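Local coordinates for protein Rab GDP-dissociation inhibitor (Saccharomyces cerevisiae, PDB 2BCG) that binds GDP-loaded Rab GTPases of the yeast secretory pathway, blocks release of their GDP and extracts them from membranes, at residues 99-104 and 246-251; 108-113 and 242-247; 29-34 and 250-255. One frame throughout, in Å; residues are numbered along the deposited sequence. Where two conformers were deposited one is given.

Interaction 1: 99-104 and 246-251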
loop_
_atom_site.group_PDB
_atom_site.type_symbol
_atom_site.label_atom_id
_atom_site.label_comp_id
_atom_site.label_asym_id
_atom_site.label_seq_id
_atom_site.Cartn_x
_atom_site.Cartn_y
_atom_site.Cartn_z
ATOM N N ASN A 99 9.199 7.882 5.606
ATOM C CA ASN A 99 10.209 8.774 5.001
ATOM C C ASN A 99 10.185 8.673 3.449
ATOM O O ASN A 99 10.259 9.683 2.725
ATOM C CB ASN A 99 11.590 8.424 5.569
ATOM C CG ASN A 99 12.664 9.460 5.207
ATOM O OD1 ASN A 99 12.406 10.652 5.190
ATOM N ND2 ASN A 99 13.862 8.979 4.888
ATOM N N ILE A 100 10.070 7.452 2.939
ATOM C CA ILE A 100 10.001 7.233 1.486
ATOM C C ILE A 100 8.697 7.779 0.930
ATOM O O ILE A 100 8.694 8.448 -0.093
ATOM C CB ILE A 100 10.143 5.743 1.150
ATOM C CG1 ILE A 100 11.505 5.224 1.605
ATOM C CG2 ILE A 100 9.916 5.477 -0.363
ATOM C CD1 ILE A 100 11.622 3.711 1.493
ATOM N N LEU A 101 7.582 7.490 1.598
ATOM C CA LEU A 101 6.295 8.016 1.185
ATOM C C LEU A 101 6.303 9.521 1.034
ATOM O O LEU A 101 5.757 10.048 0.062
ATOM C CB LEU A 101 5.200 7.602 2.179
ATOM C CG LEU A 101 4.757 6.127 2.125
ATOM C CD1 LEU A 101 4.049 5.786 3.433
ATOM C CD2 LEU A 101 3.831 5.862 0.903
ATOM N N ILE A 102 6.885 10.207 2.017
ATOM C CA ILE A 102 6.902 11.674 1.974
ATOM C C ILE A 102 7.802 12.217 0.882
ATOM O O ILE A 102 7.387 13.112 0.165
ATOM C CB ILE A 102 7.439 12.187 3.323
ATOM C CG1 ILE A 102 6.447 11.866 4.427
ATOM C CG2 ILE A 102 7.728 13.663 3.257
ATOM C CD1 ILE A 102 7.033 11.961 5.812
ATOM N N HIS A 103 8.986 11.636 0.712
ATOM C CA HIS A 103 9.933 12.134 -0.301
ATOM C C HIS A 103 9.413 11.929 -1.724
ATOM O O HIS A 103 9.667 12.742 -2.604
ATOM C CB HIS A 103 11.312 11.489 -0.135
ATOM C CG HIS A 103 12.149 12.141 0.929
ATOM N ND1 HIS A 103 12.031 11.825 2.265
ATOM C CD2 HIS A 103 13.092 13.117 0.849
ATOM C CE1 HIS A 103 12.862 12.588 2.966
ATOM N NE2 HIS A 103 13.520 13.374 2.130
ATOM N N THR A 104 8.662 10.838 -1.949
ATOM C CA THR A 104 8.162 10.490 -3.293
ATOM C C THR A 104 6.774 11.002 -3.568
ATOM O O THR A 104 6.259 10.851 -4.692
ATOM C CB THR A 104 8.100 8.962 -3.489
ATOM O OG1 THR A 104 7.198 8.373 -2.518
ATOM C CG2 THR A 104 9.507 8.303 -3.441
ATOM N N GLN A 246 0.266 -0.436 -5.135
ATOM C CA GLN A 246 -0.429 0.259 -6.235
ATOM C C GLN A 246 0.077 1.703 -6.342
ATOM O O GLN A 246 0.247 2.235 -7.442
ATOM C CB GLN A 246 -1.943 0.225 -6.037
ATOM C CG GLN A 246 -2.496 -1.190 -6.283
ATOM C CD GLN A 246 -3.998 -1.239 -6.126
ATOM O OE1 GLN A 246 -4.740 -0.645 -6.896
ATOM N NE2 GLN A 246 -4.447 -1.927 -5.102
ATOM N N GLY A 247 0.347 2.309 -5.191
ATOM C CA GLY A 247 0.820 3.688 -5.200
ATOM C C GLY A 247 2.226 3.823 -5.741
ATOM O O GLY A 247 2.545 4.775 -6.494
ATOM N N PHE A 248 3.106 2.911 -5.331
ATOM C CA PHE A 248 4.477 2.953 -5.852
ATOM C C PHE A 248 4.508 2.579 -7.342
ATOM O O PHE A 248 5.363 3.092 -8.089
ATOM C CB PHE A 248 5.423 2.118 -4.994
ATOM C CG PHE A 248 5.796 2.821 -3.715
ATOM C CD1 PHE A 248 6.776 3.842 -3.724
ATOM C CD2 PHE A 248 5.115 2.539 -2.525
ATOM C CE1 PHE A 248 7.102 4.528 -2.544
ATOM C CE2 PHE A 248 5.418 3.253 -1.340
ATOM C CZ PHE A 248 6.436 4.226 -1.346
ATOM N N ALA A 249 3.608 1.692 -7.773
ATOM C CA ALA A 249 3.493 1.361 -9.218
ATOM C C ALA A 249 3.070 2.605 -10.004
ATOM O O ALA A 249 3.586 2.864 -11.100
ATOM C CB ALA A 249 2.488 0.229 -9.438
ATOM N N ARG A 250 2.129 3.371 -9.447
ATOM C CA ARG A 250 1.743 4.625 -10.104
ATOM C C ARG A 250 2.969 5.591 -10.192
ATOM O O ARG A 250 3.222 6.185 -11.263
ATOM C CB ARG A 250 0.566 5.272 -9.398
ATOM C CG ARG A 250 0.195 6.581 -10.074
ATOM C CD ARG A 250 -1.023 7.184 -9.453
ATOM N NE ARG A 250 -1.281 8.466 -10.102
ATOM C CZ ARG A 250 -1.954 8.592 -11.257
ATOM N NH1 ARG A 250 -2.496 7.519 -11.882
ATOM N NH2 ARG A 250 -2.083 9.808 -11.783
ATOM N N LEU A 251 3.748 5.706 -9.091
ATOM C CA LEU A 251 4.975 6.557 -9.112
ATOM C C LEU A 251 5.903 6.104 -10.252
ATOM O O LEU A 251 6.393 6.919 -11.058
ATOM C CB LEU A 251 5.709 6.454 -7.772
ATOM C CG LEU A 251 7.024 7.232 -7.705
ATOM C CD1 LEU A 251 6.808 8.747 -7.618
ATOM C CD2 LEU A 251 7.823 6.714 -6.509
#
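Phe248 reaches out from helix 243-254 and sets the far end of its ring among three side chains of helix 96-104. CG2 of Ile100 lies 3.7 Å from Phe248 CE1, and CD2 of Leu101 comes within 3.8 Å of Phe248 CE2, so the two methyls meet the ring at the atoms on either side of CZ, and both also touch CZ. The third neighbour is polar: Thr104 OG1 stands 3.8 Å from Phe248 CE1. All three side chains cross the phenylalanine at about a right angle. One turn further along, Leu251 takes over. Its CG is anti to the backbone N (chi1 177°), and its two methyls divide the work, CD2 packing 3.8 Å from Thr104 CB and equally near CG2, while CD1 lies 3.6 Å from the carbonyl O of Thr104.

The threonine hydroxyl occupies the crowded position between backbone N and carbonyl carbon (chi1 61°), from which it donates a 2.9 Å bond from OG1 to Ile100 O. That carbonyl also accepts from Thr104 N, so two bonds grip one oxygen, and the one from OG1 holds the side chain's rotation. An alanine here would keep CB against Leu251 but would probably leave a gap beside Phe248 CE1 and Leu251 CD2, and Ile100 O without its second donor.

Beyond this shell, Ile21, Cys24 and Ile25 of helix 21-32 pack on the Phe248 ring, and Arg447 bonds to Thr104 O. With their axes 12.0 Å apart at closest, the two helices are bridged mainly by the side chains of Phe248 and Leu251. No hydrogen bond joins the segments: the contact is buried, mainly apolar packing, and its one hydroxyl is satisfied within its own helix.

Interaction 2: 108-113 and 242-247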
loop_
_atom_site.group_PDB
_atom_site.type_symbol
_atom_site.label_atom_id
_atom_site.label_comp_id
_atom_site.label_asym_id
_atom_site.label_seq_id
_atom_site.Cartn_x
_atom_site.Cartn_y
_atom_site.Cartn_z
ATOM N N ARG A 108 0.206 11.023 -2.058
ATOM C CA ARG A 108 -0.896 11.483 -2.924
ATOM C C ARG A 108 -1.853 10.339 -3.307
ATOM O O ARG A 108 -3.000 10.593 -3.743
ATOM C CB ARG A 108 -0.338 12.049 -4.239
ATOM C CG ARG A 108 0.419 13.336 -4.136
ATOM C CD ARG A 108 1.090 13.524 -5.510
ATOM N NE ARG A 108 1.665 14.853 -5.603
ATOM C CZ ARG A 108 1.952 15.511 -6.731
ATOM N NH1 ARG A 108 1.764 14.974 -7.957
ATOM N NH2 ARG A 108 2.452 16.737 -6.607
ATOM N N TYR A 109 -1.399 9.098 -3.135
ATOM C CA TYR A 109 -2.156 7.941 -3.663
ATOM C C TYR A 109 -2.665 7.044 -2.548
ATOM O O TYR A 109 -3.393 6.076 -2.799
ATOM C CB TYR A 109 -1.316 7.112 -4.654
ATOM C CG TYR A 109 -0.443 7.965 -5.566
ATOM C CD1 TYR A 109 0.891 7.675 -5.734
ATOM C CD2 TYR A 109 -0.972 9.089 -6.211
ATOM C CE1 TYR A 109 1.718 8.455 -6.543
ATOM C CE2 TYR A 109 -0.165 9.880 -7.023
ATOM C CZ TYR A 109 1.182 9.567 -7.176
ATOM O OH TYR A 109 2.043 10.367 -7.927
ATOM N N VAL A 110 -2.232 7.337 -1.305
ATOM C CA VAL A 110 -2.591 6.487 -0.152
ATOM C C VAL A 110 -2.815 7.388 1.047
ATOM O O VAL A 110 -1.982 8.256 1.348
ATOM C CB VAL A 110 -1.473 5.499 0.220
ATOM C CG1 VAL A 110 -1.999 4.503 1.283
ATOM C CG2 VAL A 110 -0.941 4.754 -1.007
ATOM N N ASP A 111 -3.946 7.189 1.705
ATOM C CA ASP A 111 -4.261 7.909 2.965
ATOM C C ASP A 111 -4.004 7.004 4.162
ATOM O O ASP A 111 -4.160 5.786 4.030
ATOM C CB ASP A 111 -5.723 8.305 2.966
ATOM C CG ASP A 111 -6.037 9.405 1.950
ATOM O OD1 ASP A 111 -5.229 10.339 1.792
ATOM O OD2 ASP A 111 -7.118 9.345 1.348
ATOM N N PHE A 112 -3.714 7.591 5.330
ATOM C CA PHE A 112 -3.352 6.819 6.538
ATOM C C PHE A 112 -4.141 7.246 7.730
ATOM O O PHE A 112 -4.401 8.438 7.872
ATOM C CB PHE A 112 -1.861 6.952 6.834
ATOM C CG PHE A 112 -0.998 6.412 5.715
ATOM C CD1 PHE A 112 -0.637 7.223 4.637
ATOM C CD2 PHE A 112 -0.569 5.099 5.724
ATOM C CE1 PHE A 112 0.139 6.750 3.607
ATOM C CE2 PHE A 112 0.195 4.610 4.668
ATOM C CZ PHE A 112 0.541 5.441 3.617
ATOM N N LYS A 113 -4.487 6.285 8.592
ATOM C CA LYS A 113 -5.056 6.604 9.910
ATOM C C LYS A 113 -4.162 6.001 10.997
ATOM O O LYS A 113 -3.497 5.006 10.790
ATOM C CB LYS A 113 -6.467 6.015 10.126
ATOM C CG LYS A 113 -7.556 6.536 9.284
ATOM C CD LYS A 113 -8.871 6.225 9.965
ATOM C CE LYS A 113 -9.938 7.130 9.384
ATOM N NZ LYS A 113 -11.278 6.492 9.482
ATOM N N GLY A 242 -2.806 -3.263 0.287
ATOM C CA GLY A 242 -2.706 -3.333 -1.180
ATOM C C GLY A 242 -2.593 -1.946 -1.833
ATOM O O GLY A 242 -2.119 -1.827 -2.963
ATOM N N GLU A 243 -3.032 -0.892 -1.146
ATOM C CA GLU A 243 -2.878 0.446 -1.716
ATOM C C GLU A 243 -1.406 0.850 -1.883
ATOM O O GLU A 243 -1.078 1.682 -2.742
ATOM C CB GLU A 243 -3.579 1.475 -0.852
ATOM C CG GLU A 243 -5.063 1.185 -0.632
ATOM C CD GLU A 243 -5.848 1.046 -1.959
ATOM O OE1 GLU A 243 -6.135 -0.110 -2.394
ATOM O OE2 GLU A 243 -6.175 2.092 -2.562
ATOM N N LEU A 244 -0.534 0.334 -1.012
ATOM C CA LEU A 244 0.882 0.727 -1.032
ATOM C C LEU A 244 1.571 0.308 -2.351
ATOM O O LEU A 244 2.137 1.172 -3.036
ATOM C CB LEU A 244 1.613 0.186 0.220
ATOM C CG LEU A 244 1.128 0.839 1.524
ATOM C CD1 LEU A 244 1.577 -0.045 2.717
ATOM C CD2 LEU A 244 1.651 2.287 1.670
ATOM N N PRO A 245 1.561 -0.995 -2.718
ATOM C CA PRO A 245 2.223 -1.333 -4.002
ATOM C C PRO A 245 1.577 -0.599 -5.167
ATOM O O PRO A 245 2.272 -0.170 -6.081
ATOM C CB PRO A 245 2.053 -2.865 -4.126
ATOM C CG PRO A 245 0.917 -3.204 -3.159
ATOM C CD PRO A 245 1.018 -2.201 -2.040
ATOM N N GLN A 246 0.266 -0.436 -5.135
ATOM C CA GLN A 246 -0.429 0.259 -6.235
ATOM C C GLN A 246 0.077 1.703 -6.342
ATOM O O GLN A 246 0.247 2.235 -7.442
ATOM C CB GLN A 246 -1.943 0.225 -6.037
ATOM C CG GLN A 246 -2.496 -1.190 -6.283
ATOM C CD GLN A 246 -3.998 -1.239 -6.126
ATOM O OE1 GLN A 246 -4.740 -0.645 -6.896
ATOM N NE2 GLN A 246 -4.447 -1.927 -5.102
ATOM N N GLY A 247 0.347 2.309 -5.191
ATOM C CA GLY A 247 0.820 3.688 -5.200
ATOM C C GLY A 247 2.226 3.823 -5.741
ATOM O O GLY A 247 2.545 4.775 -6.494
HETATM O O HOH W 1 -2.461 3.616 -4.283
HETATM O O HOH W 2 -5.630 4.560 -1.867
#
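Val110, Gly247 and Tyr109 carry most of this contact, in which a loop leading into strand 112-114 lies against the first turn of helix 243-254. Val110 turns its two methyls onto Glu243: CG2, anti to the carbonyl carbon, lies 3.5 Å from Glu243 O, and CG1 packs 4.0 Å from Glu243 CB. Gly247 allows the close approach, since a beta carbon there would press tightly on Val110 CG2 and lie close to Tyr109 CB. The Tyr109 ring meets the same glycine obliquely, with CD1 3.4 Å from Gly247 O. Two waters replace direct polar bonds, both donating to Tyr109 O; one also donates to Glu243 O at 2.8 Å, the other to Glu243 OE2 at 2.6 Å. Leu244 CD2 closes the apolar side at the edge of the Phe112 ring, 3.9 Å from CZ.

Both segments belong to regions that bind Ypt1, and their outer polar groups point that way: Glu243 OE1 forms a salt bridge with a basic side chain of the other protein chain, and Tyr109 OH hydrogen-bonds to an acidic one. Within the fold, Pro237 of strand 234-237 packs on Val110 and Phe112, while Ile21 of helix 21-32 touches Leu244.

Interaction 3: 29-34 and 250-255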
loop_
_atom_site.group_PDB
_atom_site.type_symbol
_atom_site.label_atom_id
_atom_site.label_comp_id
_atom_site.label_asym_id
_atom_site.label_seq_id
_atom_site.Cartn_x
_atom_site.Cartn_y
_atom_site.Cartn_z
ATOM N N LEU A 29 11.483 3.973 -7.293
ATOM C CA LEU A 29 12.743 4.689 -7.039
ATOM C C LEU A 29 13.634 4.698 -8.259
ATOM O O LEU A 29 14.264 5.726 -8.581
ATOM C CB LEU A 29 13.497 4.073 -5.845
ATOM C CG LEU A 29 12.792 4.246 -4.497
ATOM C CD1 LEU A 29 13.547 3.481 -3.463
ATOM C CD2 LEU A 29 12.627 5.739 -4.117
ATOM N N LEU A 30 13.705 3.564 -8.947
ATOM C CA LEU A 30 14.565 3.486 -10.128
ATOM C C LEU A 30 14.004 4.305 -11.300
ATOM O O LEU A 30 14.769 4.939 -12.006
ATOM C CB LEU A 30 14.772 2.039 -10.514
ATOM C CG LEU A 30 15.619 1.257 -9.484
ATOM C CD1 LEU A 30 15.503 -0.234 -9.736
ATOM C CD2 LEU A 30 17.128 1.689 -9.557
ATOM N N SER A 31 12.678 4.326 -11.490
ATOM C CA SER A 31 12.060 5.185 -12.482
ATOM C C SER A 31 12.375 6.653 -12.142
ATOM O O SER A 31 12.754 7.444 -13.039
ATOM C CB SER A 31 10.553 4.932 -12.581
ATOM O OG SER A 31 10.311 3.695 -13.242
ATOM N N VAL A 32 12.236 7.008 -10.864
ATOM C CA VAL A 32 12.585 8.378 -10.424
ATOM C C VAL A 32 14.054 8.721 -10.732
ATOM O O VAL A 32 14.347 9.872 -11.106
ATOM C CB VAL A 32 12.262 8.593 -8.921
ATOM C CG1 VAL A 32 12.884 9.912 -8.405
ATOM C CG2 VAL A 32 10.763 8.633 -8.735
ATOM N N ASP A 33 14.942 7.752 -10.564
ATOM C CA ASP A 33 16.379 7.935 -10.878
ATOM C C ASP A 33 16.603 8.156 -12.396
ATOM O O ASP A 33 17.714 8.513 -12.807
ATOM C CB ASP A 33 17.182 6.682 -10.507
ATOM C CG ASP A 33 17.498 6.559 -9.014
ATOM O OD1 ASP A 33 17.849 5.422 -8.614
ATOM O OD2 ASP A 33 17.420 7.556 -8.256
ATOM N N GLY A 34 15.572 7.958 -13.224
ATOM C CA GLY A 34 15.720 8.088 -14.683
ATOM C C GLY A 34 15.898 6.781 -15.440
ATOM O O GLY A 34 16.133 6.813 -16.655
ATOM N N ARG A 250 2.129 3.371 -9.447
ATOM C CA ARG A 250 1.743 4.625 -10.104
ATOM C C ARG A 250 2.969 5.591 -10.192
ATOM O O ARG A 250 3.222 6.185 -11.263
ATOM C CB ARG A 250 0.566 5.272 -9.398
ATOM C CG ARG A 250 0.195 6.581 -10.074
ATOM C CD ARG A 250 -1.023 7.184 -9.453
ATOM N NE ARG A 250 -1.281 8.466 -10.102
ATOM C CZ ARG A 250 -1.954 8.592 -11.257
ATOM N NH1 ARG A 250 -2.496 7.519 -11.882
ATOM N NH2 ARG A 250 -2.083 9.808 -11.783
ATOM N N LEU A 251 3.748 5.706 -9.091
ATOM C CA LEU A 251 4.975 6.557 -9.112
ATOM C C LEU A 251 5.903 6.104 -10.252
ATOM O O LEU A 251 6.393 6.919 -11.058
ATOM C CB LEU A 251 5.709 6.454 -7.772
ATOM C CG LEU A 251 7.024 7.232 -7.705
ATOM C CD1 LEU A 251 6.808 8.747 -7.618
ATOM C CD2 LEU A 251 7.823 6.714 -6.509
ATOM N N SER A 252 6.126 4.798 -10.343
ATOM C CA SER A 252 6.966 4.283 -11.417
ATOM C C SER A 252 6.382 4.648 -12.798
ATOM O O SER A 252 7.118 5.115 -13.675
ATOM C CB SER A 252 7.093 2.763 -11.319
ATOM O OG SER A 252 7.995 2.309 -12.301
ATOM N N ALA A 253 5.083 4.435 -12.977
ATOM C CA ALA A 253 4.438 4.727 -14.294
ATOM C C ALA A 253 4.587 6.205 -14.657
ATOM O O ALA A 253 4.869 6.557 -15.801
ATOM C CB ALA A 253 2.966 4.324 -14.241
ATOM N N ILE A 254 4.431 7.080 -13.670
ATOM C CA ILE A 254 4.567 8.513 -13.927
ATOM C C ILE A 254 5.958 8.822 -14.464
ATOM O O ILE A 254 6.127 9.661 -15.363
ATOM C CB ILE A 254 4.284 9.322 -12.629
ATOM C CG1 ILE A 254 2.786 9.297 -12.334
ATOM C CG2 ILE A 254 4.784 10.760 -12.749
ATOM C CD1 ILE A 254 2.431 9.669 -10.944
ATOM N N TYR A 255 6.955 8.170 -13.884
ATOM C CA TYR A 255 8.337 8.433 -14.256
ATOM C C TYR A 255 8.845 7.543 -15.366
ATOM O O TYR A 255 10.053 7.462 -15.589
ATOM C CB TYR A 255 9.262 8.378 -13.029
ATOM C CG TYR A 255 9.155 9.626 -12.201
ATOM C CD1 TYR A 255 10.061 10.684 -12.387
ATOM C CD2 TYR A 255 8.143 9.774 -11.257
ATOM C CE1 TYR A 255 9.975 11.835 -11.609
ATOM C CE2 TYR A 255 8.041 10.930 -10.477
ATOM C CZ TYR A 255 8.951 11.967 -10.668
ATOM O OH TYR A 255 8.859 13.120 -9.874
#
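Leu251 meets Val32 where two helices of the GDI fold, 21-32 and 243-254, come together at their C-terminal ends. Helix 21-32 follows the first strand of the parallel sheet, the Rossmann-like part of the molecule, and closes with a Schellman motif at Gly34, whose N bonds back to Ser31 O. Leu251 CD1 lies 4.1 Å from Val32 CG2, and the leucine's other branch is about as near, so the valine methyl rests against the forked end.

Ser252 supplies the direct polar link. Its OG is anti to the backbone N (chi1 -175°) and forms a 2.9 Å hydrogen bond with Ser31 OG, in which either hydroxyl could be the donor. Each serine has a further partner on helix 21-32: Ser252 OG bonds to Ser27 OG, and Ser31 OG makes a weak bond to Ser27 O. The hydroxyls thus form a small hydrogen-bonded cluster between the helices.

Tyr255 is the first residue to leave the helix, and here the backbones are nearest, with CA of Ser31 and CA of Tyr255 5.2 Å apart. Its CB sits 3.6 Å from Ser31 O and 3.7 Å from Ser31 CB. Arg447 also touches the tyrosine, and an apolar side chain of the other protein chain packs on it. Across the segments, the ring takes a CH-pi contact from the valine: Val32 CG2 stands over the centre of one face, 3.9 Å from the Tyr255 ring centroid and only 13° off the ring normal.

All three contacts use helix 243-254, which meets a different partner at successive turns: the loop before strand 112-114 in interaction 2, helix 96-104 in interaction 1, and the end of helix 21-32 in interaction 3. Interactions 1 and 2 have centres about 8 Å apart, 1 and 3 about 9 Å, and 2 and 3 about 16 Å. Along the chain, 29-34 comes first, then 99-104 and 108-113, so interaction 2 is nested inside the loop closed by interaction 3. Leu101 touches Phe112, and Thr104 touches Leu29, making the packing continuous. The shared helix lies in a region that binds Ypt1, which is consistent with these contacts anchoring part of the Rab-binding surface to the protein's interior.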